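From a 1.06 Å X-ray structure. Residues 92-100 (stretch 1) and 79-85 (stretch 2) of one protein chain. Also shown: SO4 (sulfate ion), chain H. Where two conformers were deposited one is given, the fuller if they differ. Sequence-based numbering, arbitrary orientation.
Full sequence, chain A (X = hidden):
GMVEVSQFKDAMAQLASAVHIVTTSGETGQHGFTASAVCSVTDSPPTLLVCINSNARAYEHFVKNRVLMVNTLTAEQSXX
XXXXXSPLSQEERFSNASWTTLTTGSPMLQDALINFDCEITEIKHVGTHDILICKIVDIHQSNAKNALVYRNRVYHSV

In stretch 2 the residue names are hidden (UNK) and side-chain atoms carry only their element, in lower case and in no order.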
# COMPACT_ATOMS: atom_id res chain seq x y z
N GLU A 92 3.68 -11.35 25.44
CA GLU A 92 3.68 -12.62 24.73
C GLU A 92 4.09 -12.40 23.28
O GLU A 92 4.94 -13.10 22.77
CB GLU A 92 2.35 -13.35 24.82
CG GLU A 92 2.26 -14.59 23.87
CD GLU A 92 3.38 -15.67 24.04
OE1 GLU A 92 3.81 -15.84 25.20
OE2 GLU A 92 3.80 -16.35 23.02
N ARG A 93 3.50 -11.40 22.61
CA ARG A 93 3.85 -11.16 21.21
C ARG A 93 5.37 -10.97 21.05
O ARG A 93 6.00 -11.62 20.23
CB ARG A 93 3.12 -9.94 20.66
CG ARG A 93 1.64 -10.09 20.44
CD ARG A 93 1.06 -8.78 19.90
NE ARG A 93 -0.28 -8.91 19.39
CZ ARG A 93 -0.98 -7.88 18.96
NH1 ARG A 93 -0.51 -6.66 19.06
NH2 ARG A 93 -2.18 -8.06 18.46
N PHE A 94 5.93 -10.04 21.80
CA PHE A 94 7.34 -9.65 21.59
C PHE A 94 8.27 -10.81 21.94
O PHE A 94 9.37 -10.93 21.37
CB PHE A 94 7.71 -8.34 22.31
CG PHE A 94 7.25 -7.11 21.55
CD1 PHE A 94 5.94 -6.64 21.65
CD2 PHE A 94 8.07 -6.53 20.64
CE1 PHE A 94 5.51 -5.58 20.89
CE2 PHE A 94 7.65 -5.49 19.87
CZ PHE A 94 6.38 -4.99 20.04
N SER A 95 7.86 -11.68 22.88
CA SER A 95 8.70 -12.82 23.26
C SER A 95 9.04 -13.77 22.11
O SER A 95 9.96 -14.57 22.24
CB SER A 95 8.05 -13.59 24.41
OG SER A 95 7.06 -14.47 23.92
N ASN A 96 8.33 -13.67 21.00
CA ASN A 96 8.46 -14.59 19.89
C ASN A 96 9.49 -14.20 18.84
O ASN A 96 9.58 -14.84 17.79
CB ASN A 96 7.09 -14.79 19.22
CG ASN A 96 6.24 -15.69 20.00
OD1 ASN A 96 6.40 -16.89 19.92
ND2 ASN A 96 5.30 -15.12 20.76
N ALA A 97 10.25 -13.14 19.08
CA ALA A 97 11.33 -12.71 18.17
C ALA A 97 12.36 -11.94 18.94
O ALA A 97 12.24 -11.81 20.17
CB ALA A 97 10.75 -11.84 17.02
N SER A 98 13.39 -11.45 18.25
CA SER A 98 14.43 -10.64 18.89
C SER A 98 14.33 -9.24 18.36
O SER A 98 14.07 -9.04 17.17
CB SER A 98 15.80 -11.23 18.59
OG SER A 98 16.84 -10.50 19.22
N TRP A 99 14.53 -8.25 19.23
CA TRP A 99 14.29 -6.87 18.91
C TRP A 99 15.46 -6.00 19.39
O TRP A 99 16.05 -6.23 20.44
CB TRP A 99 13.01 -6.36 19.60
CG TRP A 99 11.84 -7.24 19.32
CD1 TRP A 99 11.51 -8.38 20.00
CD2 TRP A 99 10.86 -7.08 18.30
NE1 TRP A 99 10.39 -8.96 19.47
CE2 TRP A 99 9.97 -8.19 18.41
CE3 TRP A 99 10.62 -6.11 17.31
CZ2 TRP A 99 8.88 -8.33 17.58
CZ3 TRP A 99 9.52 -6.27 16.50
CH2 TRP A 99 8.68 -7.36 16.62
N THR A 100 15.69 -4.92 18.64
CA THR A 100 16.63 -3.88 19.07
C THR A 100 16.02 -2.51 18.77
O THR A 100 14.79 -2.38 18.72
CB THR A 100 18.01 -4.06 18.41
OG1 THR A 100 18.94 -3.15 19.02
CG2 THR A 100 17.98 -3.80 16.93
N UNK A 79 4.36 -17.00 11.12
CA UNK A 79 3.82 -17.18 12.48
C UNK A 79 3.84 -15.85 13.20
O UNK A 79 2.87 -15.48 13.84
c UNK A 79 4.55 -18.29 13.26
o UNK A 79 4.12 -18.38 14.60
N UNK A 80 4.94 -15.11 13.07
CA UNK A 80 5.04 -13.83 13.75
C UNK A 80 3.93 -12.88 13.27
O UNK A 80 3.34 -12.13 14.06
c UNK A 80 6.80 -12.17 14.57
c UNK A 80 8.14 -11.59 14.10
c UNK A 80 6.43 -13.25 13.58
c UNK A 80 6.89 -12.72 15.99
N UNK A 81 3.67 -12.88 11.97
CA UNK A 81 2.57 -12.12 11.41
C UNK A 81 1.26 -12.46 12.12
O UNK A 81 0.50 -11.58 12.57
c UNK A 81 2.44 -12.44 9.92
o UNK A 81 1.31 -11.81 9.37
N UNK A 82 0.95 -13.75 12.23
CA UNK A 82 -0.27 -14.15 12.92
C UNK A 82 -0.27 -13.72 14.37
O UNK A 82 -1.29 -13.26 14.88
o UNK A 82 -1.13 -15.33 10.54
c UNK A 82 -0.45 -15.68 12.81
n UNK A 82 -0.81 -17.46 11.21
c UNK A 82 -0.82 -16.14 11.42
N UNK A 83 0.84 -13.87 15.07
CA UNK A 83 0.90 -13.50 16.46
C UNK A 83 0.60 -12.01 16.68
O UNK A 83 -0.13 -11.64 17.61
c UNK A 83 2.38 -15.40 17.20
c UNK A 83 3.82 -15.90 17.30
c UNK A 83 2.31 -13.88 17.00
c UNK A 83 2.69 -13.08 18.27
N UNK A 84 1.15 -11.17 15.82
CA UNK A 84 0.93 -9.74 15.93
C UNK A 84 -0.41 -9.23 15.34
O UNK A 84 -0.73 -8.07 15.43
c UNK A 84 4.26 -7.33 17.98
c UNK A 84 5.25 -8.29 18.18
c UNK A 84 4.22 -9.69 16.56
c UNK A 84 5.21 -9.45 17.52
c UNK A 84 2.12 -8.97 15.36
c UNK A 84 3.26 -7.55 17.07
c UNK A 84 3.22 -8.75 16.37
N UNK A 85 -1.21 -10.16 14.84
CA UNK A 85 -2.59 -9.90 14.42
C UNK A 85 -3.62 -10.43 15.38
O UNK A 85 -4.81 -10.36 15.09
c UNK A 85 -2.82 -10.54 13.03
S SO4 H . -3.60 -4.56 18.74
O1 SO4 H . -2.89 -4.23 19.98
O2 SO4 H . -4.32 -3.45 18.26
O3 SO4 H . -4.42 -5.68 19.15
O4 SO4 H . -2.65 -5.07 17.75

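Position 79 carries one carbon and then one oxygen, a short hydroxyl side chain that is out of reach of stretch 1. It is Ser 79, and its part here is backbone: its O accepts a helical hydrogen bond from N of position 83, 2.9 Å away.

Position 80 has four carbons, forked at the second. CA-to-CB points sideways, but the fork reaches Asn 96 and Ala 97. A fork one carbon out from CB means Leu 80. Its CD1 lies 3.8 Å from CB of Asn 96 and its CD2 3.9 Å from CB of Ala 97; CD1 also lies 4.1 Å from CB of Ala 97, so the fork packs against both neighbours without a strict split.

Position 81 again shows one carbon and one oxygen, out of reach of stretch 1. It is Ser 81, buried, its hydroxyl hydrogen-bonded elsewhere in the structure.

Position 82 has two carbons, the second bearing one oxygen and one nitrogen: a short amide, also out of reach. It is Asn 82, exposed.

Position 83 has four carbons, forked at the first, with one arm two carbons long. The short arm packs on the side chain of Arg 93 and the end of the long arm reaches Asn 96. That beta branching identifies Ile 83. Its CG2 is 3.8 Å from CG of Arg 93, and its CD1 3.6 Å from CG of Asn 96.

Position 84 holds one carbon and a six-carbon ring, set among Arg 93, Phe 94 and Trp 99. It is Phe 84. CB of Arg 93 sits over its face, 3.8 Å from the ring centroid. Its edge meets the face of Phe 94 with the planes at 86°, and its CZ lies 3.7 Å from CZ2 of Trp 99 in an oblique pairing.

Position 85 has a single side-chain carbon, pointing away from stretch 1. It is Ala 85.

The contact works by dividing Arg 93 along its length. Its aliphatic base packs against Ile 83 and Phe 84, while farther out NE makes a weak hydrogen bond to O of Ile 83 at 3.3 Å. The guanidinium then reaches the sulfate, with NH1 3.0 Å and NH2 3.1 Å from its O4. Stretch 1 also braces itself: NE1 of Trp 99 donates to O of Phe 94 at 2.9 Å, tying together two aromatic residues that receive Phe 84. The rule is apolar packing from one helix side, with polar ends satisfied beyond it.

Stretch 2, residues 79-85: SLSNIFA
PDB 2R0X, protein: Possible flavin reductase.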